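Local coordinates for homoserine O-acetyltransferase (Bacillus anthracis str. 'Ames Ancestor', PDB 3I1I), which probably transfers an acetyl group from acetyl-CoA to the hydroxyl of homoserine, an early step toward methionine, using an alpha/beta-hydrolase fold, at residues F87-D92 / M143-L148; M227-F232 / K262-L267. All blocks are in the same frame, centred on the assembly; numbering follows the deposited sequence. Where two conformers were deposited one is given.

Both contacts belong to one alpha/beta-hydrolase chain but to different parts of it. Contact 1 comes first in sequence and closes before contact 2 begins: it packs strand 87-91 of the central mixed sheet against the loop that leads from helix 129-142 to strand 150-154. Contact 2 lies among the helices between strands 174-178 and 309-313, where residues 227-232, at helix 217-228, meet helix 259-270. The centres of contact 1 and contact 2 are 35 Å apart, on opposite sides of the chain's centre, and the nearest atoms of contact 1 and contact 2 stay about 16 Å apart. Each is apolar and each touches a different neighbouring subunit of the tetramer, so both lie next to subunit interfaces.

Contact 1 of 2, residues F87-D92 / M143-L148; sequences FVICTD and MGIARL
F87 and I89, on strand 87-91, face M143 and I145, yet the two backbones stay far apart and never pair: the closest CA atoms, those of F87 and L148, are 9.9 Å apart. The second segment has no regular structure here. It leaves helix 129-142 through a Schellman motif at G144, whose positive phi of 85° suits a residue without a side chain, and then runs toward strand 150-154.

Side chains bridge the distance. M143, a selenomethionine, is bent at its last torsion (chi3 70°), which carries its methyl to the rim of the F87 ring; CE lies in the ring plane, 3.6 Å from F87 CE2. I89 meets two partners end-on: its CD1 sits 4.1 Å from I145 CD1 and 4.2 Å from M143 SE. The slim, flexible selenomethionine can reach both the ring and the isoleucine, while the long arm of isoleucine, ending in CD1, lets I89 and I145 reach each other. Behind them, I140 of helix 129-142 and V44 of strand 44-48 each touch both isoleucines, joining helix, loop and sheet in one hydrophobic layer. S297 of a second subunit packs on F87 and M143.

No hydrogen bond or charge pair links the two segments, and all four touching residues are buried. Their association therefore rests on dispersion and the exclusion of water, with fit of shape doing the work that directional bonds do between strand 87-91 and its neighbours in the sheet.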
loop_
_atom_site.group_PDB
_atom_site.type_symbol
_atom_site.label_atom_id
_atom_site.label_comp_id
_atom_site.label_asym_id
_atom_site.label_seq_id
_atom_site.Cartn_x
_atom_site.Cartn_y
_atom_site.Cartn_z
ATOM N N PHE A 87 -15.116 34.235 -18.209
ATOM C CA PHE A 87 -15.800 34.031 -16.951
ATOM C C PHE A 87 -15.459 32.602 -16.546
ATOM O O PHE A 87 -15.859 31.654 -17.224
ATOM C CB PHE A 87 -17.300 34.207 -17.165
ATOM C CG PHE A 87 -18.108 34.007 -15.936
ATOM C CD1 PHE A 87 -17.945 34.852 -14.852
ATOM C CD2 PHE A 87 -19.016 32.994 -15.858
ATOM C CE1 PHE A 87 -18.677 34.687 -13.711
ATOM C CE2 PHE A 87 -19.775 32.812 -14.709
ATOM C CZ PHE A 87 -19.603 33.665 -13.631
ATOM N N VAL A 88 -14.732 32.432 -15.449
ATOM C CA VAL A 88 -14.216 31.119 -15.070
ATOM C C VAL A 88 -14.959 30.579 -13.862
ATOM O O VAL A 88 -15.146 31.308 -12.897
ATOM C CB VAL A 88 -12.708 31.208 -14.753
ATOM C CG1 VAL A 88 -12.150 29.842 -14.267
ATOM C CG2 VAL A 88 -11.937 31.746 -15.959
ATOM N N ILE A 89 -15.404 29.313 -13.925
ATOM C CA ILE A 89 -16.125 28.677 -12.819
ATOM C C ILE A 89 -15.380 27.427 -12.347
ATOM O O ILE A 89 -14.779 26.704 -13.134
ATOM C CB ILE A 89 -17.542 28.186 -13.246
ATOM C CG1 ILE A 89 -18.304 29.291 -13.975
ATOM C CG2 ILE A 89 -18.341 27.625 -12.012
ATOM C CD1 ILE A 89 -19.621 28.815 -14.663
ATOM N N CYS A 90 -15.447 27.159 -11.052
ATOM C CA CYS A 90 -14.907 25.938 -10.498
ATOM C C CYS A 90 -15.766 25.528 -9.337
ATOM O O CYS A 90 -16.176 26.370 -8.563
ATOM C CB CYS A 90 -13.488 26.207 -10.024
ATOM S SG CYS A 90 -12.621 24.691 -9.527
ATOM N N THR A 91 -15.984 24.235 -9.189
ATOM C CA THR A 91 -16.925 23.691 -8.222
ATOM C C THR A 91 -16.260 22.646 -7.312
ATOM O O THR A 91 -15.268 22.035 -7.692
ATOM C CB THR A 91 -18.110 23.002 -8.970
ATOM O OG1 THR A 91 -17.623 21.867 -9.690
ATOM C CG2 THR A 91 -18.799 23.965 -9.969
ATOM N N ASP A 92 -16.821 22.423 -6.127
ATOM C CA ASP A 92 -16.368 21.343 -5.269
ATOM C C ASP A 92 -16.958 19.987 -5.736
ATOM O O ASP A 92 -18.145 19.873 -5.947
ATOM C CB ASP A 92 -16.841 21.534 -3.820
ATOM C CG ASP A 92 -16.279 22.771 -3.137
ATOM O OD1 ASP A 92 -15.095 23.124 -3.333
ATOM O OD2 ASP A 92 -17.054 23.350 -2.338
HETATM N N MSE A 143 -27.624 28.795 -14.368
HETATM C CA MSE A 143 -27.028 30.124 -14.454
HETATM C C MSE A 143 -27.320 30.764 -15.812
HETATM O O MSE A 143 -26.934 31.888 -16.052
HETATM C CB MSE A 143 -25.518 30.054 -14.232
HETATM C CG MSE A 143 -25.129 29.810 -12.805
HETATM SE SE MSE A 143 -23.173 29.622 -12.639
HETATM C CE MSE A 143 -22.651 31.464 -13.015
ATOM N N GLY A 144 -27.996 30.046 -16.697
ATOM C CA GLY A 144 -28.422 30.590 -17.979
ATOM C C GLY A 144 -27.363 30.502 -19.054
ATOM O O GLY A 144 -27.365 31.316 -19.973
ATOM N N ILE A 145 -26.466 29.507 -18.952
ATOM C CA ILE A 145 -25.336 29.348 -19.866
ATOM C C ILE A 145 -25.626 28.142 -20.750
ATOM O O ILE A 145 -25.945 27.051 -20.249
ATOM C CB ILE A 145 -24.008 29.141 -19.086
ATOM C CG1 ILE A 145 -23.722 30.383 -18.206
ATOM C CG2 ILE A 145 -22.864 28.843 -20.057
ATOM C CD1 ILE A 145 -22.688 30.224 -17.038
ATOM N N ALA A 146 -25.511 28.309 -22.058
ATOM C CA ALA A 146 -25.891 27.224 -22.966
ATOM C C ALA A 146 -24.656 26.432 -23.400
ATOM O O ALA A 146 -24.732 25.264 -23.726
ATOM C CB ALA A 146 -26.668 27.770 -24.236
ATOM N N ARG A 147 -23.519 27.094 -23.402
ATOM C CA ARG A 147 -22.328 26.558 -24.007
ATOM C C ARG A 147 -21.108 26.955 -23.205
ATOM O O ARG A 147 -21.073 28.066 -22.646
ATOM C CB ARG A 147 -22.200 27.180 -25.364
ATOM C CG ARG A 147 -22.707 26.344 -26.463
ATOM C CD ARG A 147 -22.498 27.081 -27.770
ATOM N NE ARG A 147 -21.806 26.242 -28.723
ATOM C CZ ARG A 147 -21.430 26.634 -29.937
ATOM N NH1 ARG A 147 -21.694 27.876 -30.358
ATOM N NH2 ARG A 147 -20.801 25.766 -30.747
ATOM N N LEU A 148 -20.120 26.068 -23.144
ATOM C CA LEU A 148 -18.859 26.376 -22.509
ATOM C C LEU A 148 -17.824 26.673 -23.586
ATOM O O LEU A 148 -17.703 25.943 -24.541
ATOM C CB LEU A 148 -18.414 25.206 -21.642
ATOM C CG LEU A 148 -19.352 24.827 -20.491
ATOM C CD1 LEU A 148 -18.849 23.616 -19.711
ATOM C CD2 LEU A 148 -19.611 26.025 -19.566
#

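Contact 2 of 2, residues M227-F232 / K262-L267; sequences MFMNAF and KEINKL
F228, on helix 217-228, and the following M229 meet I264 and L267 on one side of helix 259-270. Selenomethionine M229 approaches I264 at about a right angle: its SE atom lies 4.0 Å from I264 CD1 and 4.2 Å from I264 CG2, straddling both arms of the branched side chain. The F228 ring reaches L267 obliquely, with CZ 4.0 Å from L267 CD1, and its CD2 is 4.3 Å from I264 CG2. A broad ring can thus span two aliphatic residues, set three apart so that the helix presents them on the same side.

One bent chain and one extended one put the groups there. M229 is bent at both chi2 (-54°) and chi3 (-58°), curling its selenium toward helix 259-270, whereas F228 holds CG anti to its backbone N (chi1 179°) and extends the ring outward. The backbone carrying them turns through a type I beta turn from F228 to A231, with A231 N bonded to F228 O at 3.1 Å. Y237 secures this bend through its hydroxyl, which hydrogen-bonds F228 O and F232 N. Farther out, Y241 packs on F228 and L267, while V190 and N191 of a third subunit touch I264 and M229.

Hydrophobic packing of this kind joins helices inserted between strands 174-178 and 309-313, the place where alpha/beta hydrolases commonly carry a helical lid, here also in contact with a neighbouring subunit.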
loop_
_atom_site.group_PDB
_atom_site.type_symbol
_atom_site.label_atom_id
_atom_site.label_comp_id
_atom_site.label_asym_id
_atom_site.label_seq_id
_atom_site.Cartn_x
_atom_site.Cartn_y
_atom_site.Cartn_z
HETATM N N MSE A 227 -0.304 7.357 -2.722
HETATM C CA MSE A 227 -0.518 8.335 -3.789
HETATM C C MSE A 227 0.724 9.243 -3.942
HETATM O O MSE A 227 1.213 9.466 -5.059
HETATM C CB MSE A 227 -1.767 9.169 -3.514
HETATM C CG MSE A 227 -2.360 9.806 -4.732
HETATM SE SE MSE A 227 -4.104 10.636 -4.341
HETATM C CE MSE A 227 -3.455 12.134 -3.299
ATOM N N PHE A 228 1.227 9.751 -2.821
ATOM C CA PHE A 228 2.379 10.654 -2.828
ATOM C C PHE A 228 3.600 10.025 -3.509
ATOM O O PHE A 228 4.296 10.666 -4.275
ATOM C CB PHE A 228 2.731 11.036 -1.368
ATOM C CG PHE A 228 3.911 11.932 -1.266
ATOM C CD1 PHE A 228 3.764 13.301 -1.486
ATOM C CD2 PHE A 228 5.164 11.422 -1.023
ATOM C CE1 PHE A 228 4.873 14.164 -1.449
ATOM C CE2 PHE A 228 6.311 12.280 -0.965
ATOM C CZ PHE A 228 6.155 13.654 -1.173
HETATM N N MSE A 229 3.860 8.762 -3.206
HETATM C CA MSE A 229 4.993 8.081 -3.816
HETATM C C MSE A 229 4.832 7.772 -5.314
HETATM O O MSE A 229 5.776 7.309 -5.907
HETATM C CB MSE A 229 5.355 6.781 -3.094
HETATM C CG MSE A 229 5.755 6.948 -1.647
HETATM SE SE MSE A 229 7.186 8.219 -1.394
HETATM C CE MSE A 229 8.581 7.383 -2.546
ATOM N N ASN A 230 3.694 8.059 -5.934
ATOM C CA ASN A 230 3.614 7.999 -7.402
ATOM C C ASN A 230 3.376 9.342 -8.077
ATOM O O ASN A 230 3.241 9.422 -9.324
ATOM C CB ASN A 230 2.546 6.981 -7.819
ATOM C CG ASN A 230 2.991 5.552 -7.555
ATOM O OD1 ASN A 230 3.911 5.025 -8.257
ATOM N ND2 ASN A 230 2.421 4.937 -6.474
ATOM N N ALA A 231 3.358 10.390 -7.263
ATOM C CA ALA A 231 3.005 11.727 -7.748
ATOM C C ALA A 231 4.136 12.404 -8.503
ATOM O O ALA A 231 3.872 13.323 -9.245
ATOM C CB ALA A 231 2.489 12.617 -6.604
ATOM N N PHE A 232 5.372 11.924 -8.370
ATOM C CA PHE A 232 6.543 12.598 -8.982
ATOM C C PHE A 232 7.337 11.567 -9.812
ATOM O O PHE A 232 6.968 10.400 -9.836
ATOM C CB PHE A 232 7.444 13.215 -7.913
ATOM C CG PHE A 232 6.771 14.259 -7.026
ATOM C CD1 PHE A 232 6.865 15.609 -7.319
ATOM C CD2 PHE A 232 6.085 13.883 -5.887
ATOM C CE1 PHE A 232 6.235 16.592 -6.501
ATOM C CE2 PHE A 232 5.449 14.835 -5.055
ATOM C CZ PHE A 232 5.521 16.203 -5.369
ATOM N N LYS A 262 11.297 9.106 7.741
ATOM C CA LYS A 262 10.879 10.182 8.637
ATOM C C LYS A 262 10.404 11.429 7.900
ATOM O O LYS A 262 9.339 11.948 8.210
ATOM C CB LYS A 262 12.013 10.582 9.569
ATOM C CG LYS A 262 12.192 9.627 10.727
ATOM C CD LYS A 262 13.419 9.930 11.547
ATOM C CE LYS A 262 13.631 8.812 12.555
ATOM N NZ LYS A 262 14.967 8.958 13.268
ATOM N N GLU A 263 11.194 11.915 6.950
ATOM C CA GLU A 263 10.787 13.083 6.156
ATOM C C GLU A 263 9.434 12.796 5.475
ATOM O O GLU A 263 8.477 13.514 5.681
ATOM C CB GLU A 263 11.862 13.489 5.152
ATOM C CG GLU A 263 13.171 13.886 5.842
ATOM C CD GLU A 263 14.491 13.674 5.020
ATOM O OE1 GLU A 263 15.537 14.168 5.530
ATOM O OE2 GLU A 263 14.516 13.041 3.915
ATOM N N ILE A 264 9.332 11.687 4.756
ATOM C CA ILE A 264 8.098 11.365 4.049
ATOM C C ILE A 264 6.927 11.120 4.998
ATOM O O ILE A 264 5.834 11.570 4.716
ATOM C CB ILE A 264 8.295 10.208 3.046
ATOM C CG1 ILE A 264 9.246 10.662 1.931
ATOM C CG2 ILE A 264 6.966 9.737 2.476
ATOM C CD1 ILE A 264 9.968 9.553 1.186
ATOM N N ASN A 265 7.144 10.470 6.130
ATOM C CA ASN A 265 6.074 10.331 7.121
ATOM C C ASN A 265 5.535 11.691 7.557
ATOM O O ASN A 265 4.316 11.897 7.641
ATOM C CB ASN A 265 6.546 9.625 8.372
ATOM C CG ASN A 265 6.562 8.126 8.236
ATOM O OD1 ASN A 265 6.275 7.573 7.169
ATOM N ND2 ASN A 265 6.954 7.452 9.312
ATOM N N LYS A 266 6.448 12.619 7.819
ATOM C CA LYS A 266 6.056 13.944 8.267
ATOM C C LYS A 266 5.161 14.634 7.234
ATOM O O LYS A 266 4.102 15.152 7.594
ATOM C CB LYS A 266 7.284 14.797 8.560
ATOM C CG LYS A 266 7.011 15.973 9.449
ATOM C CD LYS A 266 8.333 16.468 10.146
ATOM C CE LYS A 266 8.794 17.882 9.697
ATOM N NZ LYS A 266 8.552 18.957 10.770
ATOM N N LEU A 267 5.583 14.623 5.969
ATOM C CA LEU A 267 4.805 15.261 4.910
ATOM C C LEU A 267 3.431 14.609 4.773
ATOM O O LEU A 267 2.444 15.282 4.628
ATOM C CB LEU A 267 5.504 15.153 3.551
ATOM C CG LEU A 267 6.811 15.917 3.380
ATOM C CD1 LEU A 267 7.545 15.490 2.081
ATOM C CD2 LEU A 267 6.523 17.425 3.410
#